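Local coordinates for DNA repair protein RAD2 (Saccharomyces cerevisiae, PDB 4Q0W) that cuts single-stranded DNA as a magnesium-dependent endonuclease, making an incision essential for excision repair of UV damage, bulky adducts and cross-links, at residues Lys270-Asn275 with Glu284-Phe289. Sequence-based numbering, arbitrary orientation.
Sequences KDWYNN and ETENKF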
loop_
_atom_site.group_PDB
_atom_site.type_symbol
_atom_site.label_atom_id
_atom_site.label_comp_id
_atom_site.label_asym_id
_atom_site.label_seq_id
_atom_site.Cartn_x
_atom_site.Cartn_y
_atom_site.Cartn_z
ATOM N N LYS A 270 4.478 -6.834 25.603
ATOM C CA LYS A 270 5.600 -6.012 26.053
ATOM C C LYS A 270 6.663 -6.860 26.739
ATOM O O LYS A 270 7.843 -6.787 26.391
ATOM C CB LYS A 270 5.153 -4.901 27.004
ATOM C CG LYS A 270 6.347 -4.116 27.581
ATOM C CD LYS A 270 5.916 -2.896 28.389
ATOM C CE LYS A 270 5.237 -3.277 29.706
ATOM N NZ LYS A 270 4.750 -2.043 30.427
ATOM N N ASP A 271 6.237 -7.682 27.694
ATOM C CA ASP A 271 7.170 -8.542 28.426
ATOM C C ASP A 271 7.966 -9.421 27.451
ATOM O O ASP A 271 9.196 -9.525 27.547
ATOM C CB ASP A 271 6.432 -9.398 29.470
ATOM C CG ASP A 271 5.927 -8.577 30.652
ATOM O OD1 ASP A 271 6.421 -7.447 30.863
ATOM O OD2 ASP A 271 5.023 -9.058 31.372
ATOM N N TRP A 272 7.274 -10.015 26.486
ATOM C CA TRP A 272 7.949 -10.825 25.471
ATOM C C TRP A 272 9.031 -10.047 24.716
ATOM O O TRP A 272 10.160 -10.515 24.552
ATOM C CB TRP A 272 6.942 -11.376 24.461
ATOM C CG TRP A 272 7.617 -11.856 23.229
ATOM C CD1 TRP A 272 8.273 -13.054 23.060
ATOM C CD2 TRP A 272 7.745 -11.152 21.986
ATOM N NE1 TRP A 272 8.790 -13.130 21.786
ATOM C CE2 TRP A 272 8.478 -11.980 21.106
ATOM C CE3 TRP A 272 7.294 -9.914 21.527
ATOM C CZ2 TRP A 272 8.772 -11.603 19.794
ATOM C CZ3 TRP A 272 7.596 -9.536 20.230
ATOM C CH2 TRP A 272 8.325 -10.378 19.377
ATOM N N TYR A 273 8.677 -8.857 24.251
ATOM C CA TYR A 273 9.601 -8.021 23.490
ATOM C C TYR A 273 10.768 -7.571 24.355
ATOM O O TYR A 273 11.928 -7.756 23.993
ATOM C CB TYR A 273 8.853 -6.790 22.977
ATOM C CG TYR A 273 9.670 -5.835 22.142
ATOM C CD1 TYR A 273 10.308 -6.257 20.979
ATOM C CD2 TYR A 273 9.750 -4.498 22.478
ATOM C CE1 TYR A 273 11.029 -5.375 20.203
ATOM C CE2 TYR A 273 10.455 -3.602 21.698
ATOM C CZ TYR A 273 11.091 -4.044 20.566
ATOM O OH TYR A 273 11.798 -3.146 19.798
ATOM N N ASN A 274 10.452 -6.963 25.494
ATOM C CA ASN A 274 11.491 -6.433 26.366
ATOM C C ASN A 274 12.396 -7.507 26.963
ATOM O O ASN A 274 13.621 -7.345 26.972
ATOM C CB ASN A 274 10.886 -5.554 27.455
ATOM C CG ASN A 274 10.373 -4.234 26.905
ATOM O OD1 ASN A 274 10.649 -3.889 25.760
ATOM N ND2 ASN A 274 9.659 -3.479 27.727
ATOM N N ASN A 275 11.812 -8.595 27.464
ATOM C CA ASN A 275 12.637 -9.661 28.036
ATOM C C ASN A 275 13.624 -10.218 27.017
ATOM O O ASN A 275 14.780 -10.503 27.346
ATOM C CB ASN A 275 11.788 -10.810 28.583
ATOM C CG ASN A 275 10.960 -10.410 29.779
ATOM O OD1 ASN A 275 11.144 -9.339 30.354
ATOM N ND2 ASN A 275 10.043 -11.284 30.170
ATOM N N GLU A 284 16.750 -17.318 21.109
ATOM C CA GLU A 284 17.148 -18.512 20.361
ATOM C C GLU A 284 16.005 -19.504 20.142
ATOM O O GLU A 284 15.958 -20.198 19.126
ATOM C CB GLU A 284 18.326 -19.210 21.051
ATOM N N THR A 285 15.070 -19.542 21.084
ATOM C CA THR A 285 14.017 -20.547 21.069
ATOM C C THR A 285 12.714 -20.072 20.428
ATOM O O THR A 285 11.807 -20.877 20.191
ATOM C CB THR A 285 13.714 -21.034 22.495
ATOM O OG1 THR A 285 12.994 -20.016 23.204
ATOM C CG2 THR A 285 15.013 -21.343 23.235
ATOM N N GLU A 286 12.610 -18.773 20.151
ATOM C CA GLU A 286 11.353 -18.245 19.621
ATOM C C GLU A 286 11.116 -18.632 18.155
ATOM O O GLU A 286 12.061 -18.840 17.385
ATOM C CB GLU A 286 11.198 -16.730 19.870
ATOM C CG GLU A 286 12.150 -15.816 19.123
ATOM C CD GLU A 286 12.054 -14.363 19.597
ATOM O OE1 GLU A 286 12.405 -13.462 18.806
ATOM O OE2 GLU A 286 11.640 -14.122 20.758
ATOM N N ASN A 287 9.844 -18.752 17.790
ATOM C CA ASN A 287 9.477 -19.267 16.480
ATOM C C ASN A 287 9.615 -18.244 15.358
ATOM O O ASN A 287 10.166 -17.156 15.552
ATOM C CB ASN A 287 8.063 -19.857 16.511
ATOM C CG ASN A 287 7.028 -18.884 17.056
ATOM O OD1 ASN A 287 7.144 -17.671 16.877
ATOM N ND2 ASN A 287 6.008 -19.416 17.720
ATOM N N LYS A 288 9.111 -18.611 14.185
ATOM C CA LYS A 288 9.181 -17.759 13.009
ATOM C C LYS A 288 8.453 -16.447 13.255
ATOM O O LYS A 288 9.031 -15.369 13.081
ATOM C CB LYS A 288 8.561 -18.478 11.813
ATOM C CG LYS A 288 8.745 -17.763 10.487
ATOM C CD LYS A 288 10.146 -17.965 9.944
ATOM C CE LYS A 288 10.231 -17.540 8.485
ATOM N NZ LYS A 288 9.733 -16.150 8.273
ATOM N N PHE A 289 7.189 -16.547 13.669
ATOM C CA PHE A 289 6.353 -15.373 13.913
ATOM C C PHE A 289 7.021 -14.384 14.861
ATOM O O PHE A 289 7.072 -13.185 14.587
ATOM C CB PHE A 289 4.987 -15.772 14.471
ATOM C CG PHE A 289 4.183 -14.603 14.968
ATOM C CD1 PHE A 289 3.569 -13.739 14.073
ATOM C CD2 PHE A 289 4.068 -14.351 16.329
ATOM C CE1 PHE A 289 2.845 -12.648 14.519
ATOM C CE2 PHE A 289 3.345 -13.268 16.788
ATOM C CZ PHE A 289 2.732 -12.410 15.882
#
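The indole of W272 and the carboxylate of E286 are the two flat groups that meet, their planes only 28° apart although the side chains themselves cross at about a right angle. E286 OE2 comes obliquely to the NE1-CE2-CZ2 side of the indole, 3.2 Å from W272 NE1 and 3.8 Å from W272 CE2. Its hydrogen bond from NE1 is weak, bent to 132° at the hydrogen. R294, on helix 288-299, makes a cation-pi contact with the indole, and the ring of F263 meets it, tilted against it.

Tryptophan suits this place because it combines a broad apolar surface, which also packs on L293 and L297, with one N-H for a polar neighbour at the surface. Its CG stands anti to the backbone N (chi1 164°), and the indole reaches out from helix 266-278 toward residues 284-289. E286 has its CG between the backbone N and the carbonyl carbon, then runs extended, so that together with the indole it bridges the 10.0 Å between the CA atoms of W272 and E286. Its other oxygen, OE1, forms a salt bridge with R294 NE, which probably favours the charged carboxylate and fixes its rotation. The same guanidinium bonds to the backbone oxygens of W272 and Y273, joining both helices through one group.

N287 follows as N-cap of helix 288-299, its OD1 accepting from E290 N; short and polar, asparagine fits that post. Next comes K288, whose NZ pairs with a DNA phosphate. Far from the metal-binding carboxylates, the contact ties the loop leading into helix 288-299 back onto helix 266-278, two consecutive helices packed on each other at the surface beside the DNA, within the catalytic core of this XPG/RAD2-family nuclease.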